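Long-range contact in IroE-like serine hydrolase (Shewanella oneidensis, PDB 3GFF), which is a putative serine hydrolase that probably cleaves ester bonds: residues A164-L172 with H247-G258. Sequence-based numbering, arbitrary orientation.
Sequences AYLALDTSL and HQSVSHIGLYDG. With IMD (imidazole), chain D.
His247 meets Asp169 through one nearly straight hydrogen bond, ND1 to OD2 at 2.7 Å with an N-H...O angle of 160°. Followed outward, the histidine's CB lies 3.4 Å and its CG 3.5 Å from Asp169 OD2, and with CG anti to the backbone N (chi1 172°) the ring swings back towards the carboxylate. OD2 lies in the ring plane, while ND1 approaches its anti side from somewhat outside the carboxylate plane, which is turned 47° from the ring. CE1 has Asp169 O at its edge, 3.3 Å away, and CD2 lies 3.3 Å from N3 of a bound imidazole, probably from crystallisation. At the far tip, NE2 is hydrogen-bonded to Ser145 OG, while the imidazole lies over one face with its C2 3.2 Å from NE2. A histidine ring suits this place because its two nitrogens reach a carboxylate and a hydroxyl at once; a phenylalanine here would probably leave Asp169 OD2 and Ser145 OG without their histidine partner. Asp169 is steadied by His216 at OD2 and by the backbone N of Ala202 at OD1, and its CB rests on Val250 CG1.

Behind this polar end, strand 164-168 runs roughly antiparallel to helix 250-258, their axes 8.8 Å apart. Leu168 packs on the backbone of Ser251 and Gly254, and Leu166 CD2 reaches Leu255 CD1 at 3.7 Å and the CA of Gly258; the glycines let the branched leucines approach the helix backbone closely. Acid after a strand, histidine following strand 235-241 and serine in a GxSxG elbow are consistent with the catalytic triad of an alpha/beta-hydrolase fold.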
loop_
_atom_site.group_PDB
_atom_site.type_symbol
_atom_site.label_atom_id
_atom_site.label_comp_id
_atom_site.label_asym_id
_atom_site.label_seq_id
_atom_site.Cartn_x
_atom_site.Cartn_y
_atom_site.Cartn_z
ATOM N N ALA A 164 -0.937 -16.983 13.533
ATOM C CA ALA A 164 -0.008 -15.964 13.014
ATOM C C ALA A 164 -0.371 -14.609 13.520
ATOM O O ALA A 164 -1.566 -14.240 13.581
ATOM C CB ALA A 164 -0.023 -15.930 11.434
ATOM N N TYR A 165 0.664 -13.829 13.790
ATOM C CA TYR A 165 0.511 -12.472 14.281
ATOM C C TYR A 165 1.407 -11.494 13.522
ATOM O O TYR A 165 2.573 -11.780 13.206
ATOM C CB TYR A 165 0.898 -12.407 15.764
ATOM C CG TYR A 165 0.102 -13.314 16.690
ATOM C CD1 TYR A 165 -1.093 -12.885 17.221
ATOM C CD2 TYR A 165 0.557 -14.571 17.051
ATOM C CE1 TYR A 165 -1.837 -13.686 18.056
ATOM C CE2 TYR A 165 -0.179 -15.379 17.934
ATOM C CZ TYR A 165 -1.380 -14.912 18.422
ATOM O OH TYR A 165 -2.185 -15.622 19.276
ATOM N N LEU A 166 0.835 -10.330 13.272
ATOM C CA LEU A 166 1.502 -9.210 12.676
ATOM C C LEU A 166 1.477 -8.140 13.732
ATOM O O LEU A 166 0.392 -7.649 14.077
ATOM C CB LEU A 166 0.835 -8.721 11.378
ATOM C CG LEU A 166 1.423 -9.358 10.111
ATOM C CD1 LEU A 166 1.040 -10.814 10.006
ATOM C CD2 LEU A 166 1.028 -8.560 8.851
ATOM N N ALA A 167 2.663 -7.800 14.253
ATOM C CA ALA A 167 2.816 -6.758 15.295
ATOM C C ALA A 167 3.540 -5.569 14.654
ATOM O O ALA A 167 4.719 -5.627 14.401
ATOM C CB ALA A 167 3.578 -7.305 16.487
ATOM N N LEU A 168 2.788 -4.523 14.346
ATOM C CA LEU A 168 3.279 -3.367 13.591
ATOM C C LEU A 168 3.579 -2.168 14.516
ATOM O O LEU A 168 2.697 -1.454 14.972
ATOM C CB LEU A 168 2.268 -3.002 12.494
ATOM C CG LEU A 168 1.771 -4.192 11.627
ATOM C CD1 LEU A 168 0.686 -3.775 10.580
ATOM C CD2 LEU A 168 2.971 -4.904 10.995
ATOM N N ASP A 169 4.856 -2.000 14.772
ATOM C CA ASP A 169 5.420 -0.965 15.637
ATOM C C ASP A 169 4.770 -0.997 16.993
ATOM O O ASP A 169 4.254 -0.014 17.479
ATOM C CB ASP A 169 5.328 0.402 15.002
ATOM C CG ASP A 169 6.538 1.246 15.308
ATOM O OD1 ASP A 169 7.645 0.667 15.361
ATOM O OD2 ASP A 169 6.388 2.468 15.468
ATOM N N THR A 170 4.822 -2.167 17.595
ATOM C CA THR A 170 4.203 -2.435 18.913
ATOM C C THR A 170 4.627 -1.409 19.970
ATOM O O THR A 170 5.819 -1.085 20.075
ATOM C CB THR A 170 4.624 -3.822 19.395
ATOM O OG1 THR A 170 4.280 -4.774 18.380
ATOM C CG2 THR A 170 3.943 -4.208 20.750
ATOM N N SER A 171 3.651 -0.917 20.735
ATOM C CA SER A 171 3.894 0.045 21.811
ATOM C C SER A 171 4.428 -0.694 23.083
ATOM O O SER A 171 3.776 -0.687 24.135
ATOM C CB SER A 171 2.585 0.782 22.130
ATOM O OG SER A 171 2.030 1.417 20.968
ATOM N N LEU A 172 5.603 -1.315 22.963
ATOM C CA LEU A 172 6.243 -2.052 24.050
ATOM C C LEU A 172 6.625 -1.136 25.213
ATOM O O LEU A 172 6.882 -1.611 26.321
ATOM C CB LEU A 172 7.498 -2.815 23.549
ATOM C CG LEU A 172 7.287 -3.974 22.548
ATOM C CD1 LEU A 172 8.649 -4.619 22.074
ATOM C CD2 LEU A 172 6.443 -5.045 23.192
ATOM N N HIS A 247 5.851 5.942 13.178
ATOM C CA HIS A 247 5.051 5.032 13.951
ATOM C C HIS A 247 3.668 4.824 13.322
ATOM O O HIS A 247 3.142 3.702 13.210
ATOM C CB HIS A 247 4.939 5.584 15.370
ATOM C CG HIS A 247 3.983 4.840 16.218
ATOM N ND1 HIS A 247 4.183 3.528 16.565
ATOM C CD2 HIS A 247 2.832 5.224 16.809
ATOM C CE1 HIS A 247 3.181 3.131 17.328
ATOM N NE2 HIS A 247 2.357 4.147 17.503
ATOM N N GLN A 248 3.080 5.913 12.886
ATOM C CA GLN A 248 1.795 5.813 12.214
ATOM C C GLN A 248 1.899 5.290 10.749
ATOM O O GLN A 248 1.146 4.388 10.385
ATOM C CB GLN A 248 1.003 7.127 12.367
ATOM C CG GLN A 248 0.436 7.306 13.814
ATOM C CD GLN A 248 -0.622 6.247 14.191
ATOM O OE1 GLN A 248 -1.385 5.774 13.352
ATOM N NE2 GLN A 248 -0.667 5.887 15.463
ATOM N N SER A 249 2.843 5.791 9.946
ATOM C CA SER A 249 2.932 5.359 8.508
ATOM C C SER A 249 3.335 3.895 8.272
ATOM O O SER A 249 3.150 3.369 7.174
ATOM C CB SER A 249 3.909 6.222 7.706
ATOM O OG SER A 249 5.259 5.797 7.877
ATOM N N VAL A 250 3.909 3.247 9.266
ATOM C CA VAL A 250 4.403 1.895 9.041
ATOM C C VAL A 250 3.293 0.834 9.033
ATOM O O VAL A 250 3.545 -0.296 8.620
ATOM C CB VAL A 250 5.527 1.505 10.035
ATOM C CG1 VAL A 250 4.914 1.033 11.386
ATOM C CG2 VAL A 250 6.423 0.414 9.418
ATOM N N SER A 251 2.068 1.199 9.436
ATOM C CA SER A 251 0.953 0.249 9.459
ATOM C C SER A 251 0.746 -0.357 8.092
ATOM O O SER A 251 0.576 -1.592 7.953
ATOM C CB SER A 251 -0.358 0.899 9.986
ATOM O OG SER A 251 -0.832 1.964 9.151
ATOM N N HIS A 252 0.835 0.489 7.073
ATOM C CA HIS A 252 0.590 0.052 5.697
ATOM C C HIS A 252 1.673 -0.864 5.089
ATOM O O HIS A 252 1.342 -1.991 4.663
ATOM C CB HIS A 252 0.380 1.251 4.807
ATOM C CG HIS A 252 -0.205 0.917 3.466
ATOM N ND1 HIS A 252 -1.561 0.778 3.264
ATOM C CD2 HIS A 252 0.377 0.745 2.258
ATOM C CE1 HIS A 252 -1.789 0.523 1.987
ATOM N NE2 HIS A 252 -0.629 0.508 1.351
ATOM N N ILE A 253 2.917 -0.363 4.997
ATOM C CA ILE A 253 4.049 -1.120 4.425
ATOM C C ILE A 253 4.384 -2.316 5.307
ATOM O O ILE A 253 4.934 -3.316 4.824
ATOM C CB ILE A 253 5.347 -0.206 4.139
ATOM C CG1 ILE A 253 6.274 -0.852 3.095
ATOM C CG2 ILE A 253 6.126 0.131 5.416
ATOM C CD1 ILE A 253 5.605 -1.158 1.683
ATOM N N GLY A 254 4.083 -2.193 6.609
ATOM C CA GLY A 254 4.291 -3.272 7.589
ATOM C C GLY A 254 3.385 -4.464 7.291
ATOM O O GLY A 254 3.828 -5.608 7.330
ATOM N N LEU A 255 2.114 -4.193 6.991
ATOM C CA LEU A 255 1.173 -5.237 6.568
ATOM C C LEU A 255 1.584 -5.724 5.164
ATOM O O LEU A 255 1.612 -6.907 4.882
ATOM C CB LEU A 255 -0.261 -4.688 6.524
ATOM C CG LEU A 255 -1.396 -5.622 6.020
ATOM C CD1 LEU A 255 -1.693 -6.801 6.986
ATOM C CD2 LEU A 255 -2.715 -4.808 5.748
ATOM N N TYR A 256 1.920 -4.798 4.277
ATOM C CA TYR A 256 2.346 -5.179 2.952
ATOM C C TYR A 256 3.423 -6.275 3.024
ATOM O O TYR A 256 3.274 -7.365 2.463
ATOM C CB TYR A 256 2.840 -3.969 2.188
ATOM C CG TYR A 256 3.140 -4.252 0.731
ATOM C CD1 TYR A 256 4.378 -4.763 0.328
ATOM C CD2 TYR A 256 2.187 -4.002 -0.255
ATOM C CE1 TYR A 256 4.649 -5.026 -1.037
ATOM C CE2 TYR A 256 2.432 -4.278 -1.580
ATOM C CZ TYR A 256 3.660 -4.795 -1.982
ATOM O OH TYR A 256 3.890 -5.031 -3.338
ATOM N N ASP A 257 4.483 -6.021 3.777
ATOM C CA ASP A 257 5.592 -6.958 3.812
ATOM C C ASP A 257 5.316 -8.132 4.700
ATOM O O ASP A 257 5.839 -9.249 4.445
ATOM C CB ASP A 257 6.840 -6.275 4.297
ATOM C CG ASP A 257 7.378 -5.304 3.325
ATOM O OD1 ASP A 257 7.231 -5.521 2.076
ATOM O OD2 ASP A 257 8.021 -4.348 3.836
ATOM N N GLY A 258 4.538 -7.886 5.753
ATOM C CA GLY A 258 4.203 -8.928 6.709
ATOM C C GLY A 258 3.344 -10.016 6.109
ATOM O O GLY A 258 3.635 -11.180 6.271
HETATM N N1 IMD D . 2.516 4.601 20.791
HETATM C C2 IMD D . 3.727 4.929 20.258
HETATM N N3 IMD D . 3.687 6.225 19.829
HETATM C C4 IMD D . 2.439 6.711 20.073
HETATM C C5 IMD D . 1.704 5.684 20.688
#